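Local coordinates for probable GTP-binding protein engB (Pyrococcus horikoshii, PDB 2CXX), which binds GDP in a P-loop GTPase domain of the EngB family and is probably needed for normal cell division and septation, at residues A[137-140]-A[141-145]; A[170-173]-A[174-178]. All blocks are in the same frame, centred on the assembly; numbering follows the deposited sequence.

How the interactions relate
Interactions 1 and 2 are the opening turns of two different helices, 138-149 and 171-184, in the same P-loop GTPase domain; their centres lie about 19 Å apart and they do not touch. Both begin at an asparagine in the N-cap position, but only N137 of interaction 1 caps with its side chain, whereas N170 of interaction 2 turns its amide to P162. Interaction 1 is mainly a surface contact, with I142 as its buried anchor and an amide-amide bond on the exposed side. Interaction 2 is partly buried: I171 and L174 enter the core, and K175 and R177 find polar partners beyond residues 170-178.

Interaction 1. Residues A[137-140]-A[141-145]; sequences NVQE and VINFL
V138 and I142 lie side by side on the inner face of the helix, pointing the same way, with V138 CG2 4.1 Å from I142 CD1. With CG2 anti to the backbone N and CG1 between N and the carbonyl carbon (chi1 75°), V138 offers one methyl group to the isoleucine one turn on. I142 CG1 also rests 3.5 Å from V138 O, the carbonyl that takes the nearly straight bond from I142 N. This side is closed off by P162, which both residues touch, by F160 against I142, and by L132 of the predicted GTP-binding site against V138. V141 and F144 turn to P96 of helix 94-104, and the F144 ring makes a cation-pi contact with K100.

The residues form the first turns of helix 138-149, which packs beside the edge strand 160-162 of the P-loop GTPase sheet. N137 is the N-cap: its OD1 accepts E140 N at 3.2 Å, the donor standing well above the carbonyl plane, while N137 O takes V141 N.

The solvent side is looser and polar. Q139, bent at chi2, brings NE2 back to N143 OD1, 3.0 Å away. The oxygen lies in the amide plane of Q139, but the donor stands above that of N143. The two planes are turned 52° apart. This one bond joins two exposed amides across a helical turn. E140 leaves the helix as an extended chain, with OE2 3.0 Å from N137 ND2.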
loop_
_atom_site.group_PDB
_atom_site.type_symbol
_atom_site.label_atom_id
_atom_site.label_comp_id
_atom_site.label_asym_id
_atom_site.label_seq_id
_atom_site.Cartn_x
_atom_site.Cartn_y
_atom_site.Cartn_z
ATOM N N ASN A 137 14.688 -1.321 -13.986
ATOM C CA ASN A 137 13.710 -1.532 -15.073
ATOM C C ASN A 137 12.311 -1.518 -14.483
ATOM O O ASN A 137 11.720 -2.551 -14.183
ATOM C CB ASN A 137 13.975 -2.855 -15.812
ATOM C CG ASN A 137 13.162 -2.982 -17.148
ATOM O OD1 ASN A 137 12.168 -2.270 -17.381
ATOM N ND2 ASN A 137 13.614 -3.911 -18.028
ATOM N N VAL A 138 11.772 -0.326 -14.343
ATOM C CA VAL A 138 10.474 -0.194 -13.718
ATOM C C VAL A 138 9.361 -0.851 -14.511
ATOM O O VAL A 138 8.477 -1.445 -13.911
ATOM C CB VAL A 138 10.146 1.305 -13.414
ATOM C CG1 VAL A 138 9.794 2.028 -14.658
ATOM C CG2 VAL A 138 9.030 1.356 -12.407
ATOM N N GLN A 139 9.392 -0.766 -15.839
ATOM C CA GLN A 139 8.359 -1.406 -16.637
ATOM C C GLN A 139 8.307 -2.901 -16.393
ATOM O O GLN A 139 7.227 -3.514 -16.301
ATOM C CB GLN A 139 8.588 -1.136 -18.138
ATOM C CG GLN A 139 7.357 -1.482 -18.978
ATOM C CD GLN A 139 6.077 -0.815 -18.473
ATOM O OE1 GLN A 139 6.014 0.421 -18.340
ATOM N NE2 GLN A 139 5.031 -1.633 -18.191
ATOM N N GLU A 140 9.484 -3.494 -16.268
ATOM C CA GLU A 140 9.593 -4.912 -16.016
ATOM C C GLU A 140 9.041 -5.229 -14.649
ATOM O O GLU A 140 8.362 -6.237 -14.488
ATOM C CB GLU A 140 11.072 -5.359 -16.105
ATOM C CG GLU A 140 11.338 -6.792 -15.701
ATOM C CD GLU A 140 12.863 -7.080 -15.614
ATOM O OE1 GLU A 140 13.257 -8.164 -15.124
ATOM O OE2 GLU A 140 13.668 -6.205 -16.037
ATOM N N VAL A 141 9.299 -4.368 -13.654
ATOM C CA VAL A 141 8.790 -4.649 -12.304
ATOM C C VAL A 141 7.243 -4.603 -12.303
ATOM O O VAL A 141 6.557 -5.486 -11.754
ATOM C CB VAL A 141 9.384 -3.608 -11.308
ATOM C CG1 VAL A 141 8.601 -3.551 -9.950
ATOM C CG2 VAL A 141 10.847 -3.983 -11.040
ATOM N N ILE A 142 6.714 -3.558 -12.902
ATOM C CA ILE A 142 5.267 -3.368 -12.965
ATOM C C ILE A 142 4.614 -4.488 -13.773
ATOM O O ILE A 142 3.542 -4.950 -13.415
ATOM C CB ILE A 142 4.960 -1.980 -13.553
ATOM C CG1 ILE A 142 5.349 -0.922 -12.493
ATOM C CG2 ILE A 142 3.543 -1.903 -14.012
ATOM C CD1 ILE A 142 5.045 0.491 -12.871
ATOM N N ASN A 143 5.265 -4.985 -14.816
ATOM C CA ASN A 143 4.645 -6.061 -15.580
ATOM C C ASN A 143 4.616 -7.315 -14.755
ATOM O O ASN A 143 3.650 -8.080 -14.822
ATOM C CB ASN A 143 5.391 -6.365 -16.873
ATOM C CG ASN A 143 5.190 -5.290 -17.922
ATOM O OD1 ASN A 143 4.255 -4.490 -17.837
ATOM N ND2 ASN A 143 6.033 -5.282 -18.930
ATOM N N PHE A 144 5.675 -7.547 -13.969
ATOM C CA PHE A 144 5.739 -8.733 -13.120
ATOM C C PHE A 144 4.638 -8.671 -12.051
ATOM O O PHE A 144 3.918 -9.646 -11.813
ATOM C CB PHE A 144 7.152 -8.794 -12.434
ATOM C CG PHE A 144 7.335 -9.940 -11.513
ATOM C CD1 PHE A 144 7.718 -11.184 -12.004
ATOM C CD2 PHE A 144 7.120 -9.789 -10.143
ATOM C CE1 PHE A 144 7.884 -12.242 -11.143
ATOM C CE2 PHE A 144 7.274 -10.815 -9.282
ATOM C CZ PHE A 144 7.661 -12.066 -9.761
ATOM N N LEU A 145 4.525 -7.519 -11.386
ATOM C CA LEU A 145 3.552 -7.362 -10.330
ATOM C C LEU A 145 2.152 -7.479 -10.903
ATOM O O LEU A 145 1.271 -8.028 -10.266
ATOM C CB LEU A 145 3.740 -5.989 -9.633
ATOM C CG LEU A 145 5.063 -5.724 -8.891
ATOM C CD1 LEU A 145 5.024 -4.370 -8.183
ATOM C CD2 LEU A 145 5.239 -6.806 -7.877
#

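Interaction 2. Residues A[170-173]-A[174-178]; sequences NIER and LKNRI
E172 and N176 meet one turn apart on the outer face of helix 171-184, the last helix of this P-loop GTPase domain. Their side chains run at a slant to each other, carboxylate and amide planes 34° apart, and the approach is through the aliphatic part of the glutamate: E172 CG is 4.0 Å from N176 ND2. The glutamate chain extends outward with CG anti to the backbone N (chi1 -171°), which carries the carboxylate away from the helix. N176 instead folds back over the preceding turn, setting its CG 3.2 Å from E172 O. That carbonyl is already gripped by N176 N, while the nearby ND2 is poorly angled for a bond to it.

I171 and L174 face the interior. I171 reaches L17 and L21 of helix 14-22, the helix after the P-loop, while L174 ties the helix to the sheet, settling on I126 and A128 of strand 125-130 as well as on L17 and I163, the last a predicted GTP-binding residue.

At the start, N170 occupies the N-cap position without a side-chain capping bond; its ND2 is given to P162 O, and its backbone O takes L174 N at 3.0 Å. R177 bends at chi2 and chi3, sending NH1 to K158 O and NH2 into a salt bridge with E180. At its base, R177 CB lies 3.5 Å from R173 O, the carbonyl that accepts R177 N at 2.9 Å.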
loop_
_atom_site.group_PDB
_atom_site.type_symbol
_atom_site.label_atom_id
_atom_site.label_comp_id
_atom_site.label_asym_id
_atom_site.label_seq_id
_atom_site.Cartn_x
_atom_site.Cartn_y
_atom_site.Cartn_z
ATOM N N ASN A 170 6.944 11.778 -9.323
ATOM C CA ASN A 170 5.559 11.332 -9.628
ATOM C C ASN A 170 4.533 11.372 -8.505
ATOM O O ASN A 170 3.464 10.769 -8.633
ATOM C CB ASN A 170 5.563 9.908 -10.215
ATOM C CG ASN A 170 6.446 9.791 -11.432
ATOM O OD1 ASN A 170 6.497 10.717 -12.250
ATOM N ND2 ASN A 170 7.141 8.652 -11.580
ATOM N N ILE A 171 4.865 12.007 -7.377
ATOM C CA ILE A 171 3.895 12.145 -6.299
ATOM C C ILE A 171 2.675 12.904 -6.785
ATOM O O ILE A 171 1.544 12.555 -6.453
ATOM C CB ILE A 171 4.518 12.884 -5.097
ATOM C CG1 ILE A 171 5.665 12.039 -4.560
ATOM C CG2 ILE A 171 3.441 13.207 -4.063
ATOM C CD1 ILE A 171 5.197 10.773 -3.908
ATOM N N GLU A 172 2.844 13.953 -7.594
ATOM C CA GLU A 172 1.644 14.649 -8.052
ATOM C C GLU A 172 0.786 13.754 -8.938
ATOM O O GLU A 172 -0.455 13.831 -8.909
ATOM C CB GLU A 172 1.987 15.936 -8.819
ATOM C CG GLU A 172 0.737 16.766 -9.088
ATOM C CD GLU A 172 1.018 18.009 -9.936
ATOM O OE1 GLU A 172 1.331 17.843 -11.141
ATOM O OE2 GLU A 172 0.921 19.140 -9.407
ATOM N N ARG A 173 1.423 12.899 -9.735
ATOM C CA ARG A 173 0.638 12.011 -10.592
ATOM C C ARG A 173 -0.162 11.016 -9.715
ATOM O O ARG A 173 -1.316 10.666 -10.034
ATOM C CB ARG A 173 1.562 11.240 -11.564
ATOM C CG ARG A 173 2.585 12.091 -12.316
ATOM C CD ARG A 173 3.185 11.387 -13.554
ATOM N NE ARG A 173 2.150 10.797 -14.404
ATOM C CZ ARG A 173 1.578 11.388 -15.457
ATOM N NH1 ARG A 173 1.934 12.616 -15.831
ATOM N NH2 ARG A 173 0.624 10.744 -16.123
ATOM N N LEU A 174 0.441 10.580 -8.589
ATOM C CA LEU A 174 -0.215 9.635 -7.697
ATOM C C LEU A 174 -1.407 10.343 -7.061
ATOM O O LEU A 174 -2.473 9.770 -6.937
ATOM C CB LEU A 174 0.766 9.086 -6.638
ATOM C CG LEU A 174 0.129 8.262 -5.515
ATOM C CD1 LEU A 174 -0.636 7.077 -6.140
ATOM C CD2 LEU A 174 1.172 7.751 -4.552
ATOM N N LYS A 175 -1.213 11.600 -6.637
ATOM C CA LYS A 175 -2.307 12.363 -6.059
ATOM C C LYS A 175 -3.434 12.506 -7.100
ATOM O O LYS A 175 -4.590 12.305 -6.801
ATOM C CB LYS A 175 -1.811 13.752 -5.637
ATOM C CG LYS A 175 -2.668 14.432 -4.602
ATOM C CD LYS A 175 -2.218 15.898 -4.421
ATOM C CE LYS A 175 -0.711 15.993 -4.118
ATOM N NZ LYS A 175 -0.393 16.504 -2.713
ATOM N N ASN A 176 -3.096 12.846 -8.331
ATOM C CA ASN A 176 -4.142 12.993 -9.362
ATOM C C ASN A 176 -4.902 11.702 -9.568
ATOM O O ASN A 176 -6.082 11.709 -9.672
ATOM C CB ASN A 176 -3.518 13.380 -10.695
ATOM C CG ASN A 176 -2.930 14.756 -10.682
ATOM O OD1 ASN A 176 -3.362 15.623 -9.906
ATOM N ND2 ASN A 176 -1.937 14.987 -11.551
ATOM N N ARG A 177 -4.187 10.579 -9.619
ATOM C CA ARG A 177 -4.843 9.269 -9.776
ATOM C C ARG A 177 -5.851 9.001 -8.641
ATOM O O ARG A 177 -6.966 8.561 -8.863
ATOM C CB ARG A 177 -3.774 8.153 -9.813
ATOM C CG ARG A 177 -4.262 6.697 -10.110
ATOM C CD ARG A 177 -4.406 6.325 -11.572
ATOM N NE ARG A 177 -5.670 6.825 -12.088
ATOM C CZ ARG A 177 -6.796 6.121 -12.259
ATOM N NH1 ARG A 177 -6.875 4.841 -11.988
ATOM N NH2 ARG A 177 -7.894 6.755 -12.659
ATOM N N ILE A 178 -5.432 9.197 -7.405
ATOM C CA ILE A 178 -6.277 8.989 -6.257
ATOM C C ILE A 178 -7.567 9.784 -6.394
ATOM O O ILE A 178 -8.652 9.255 -6.186
ATOM C CB ILE A 178 -5.554 9.447 -4.988
ATOM C CG1 ILE A 178 -4.450 8.470 -4.693
ATOM C CG2 ILE A 178 -6.539 9.614 -3.816
ATOM C CD1 ILE A 178 -3.641 8.899 -3.461
#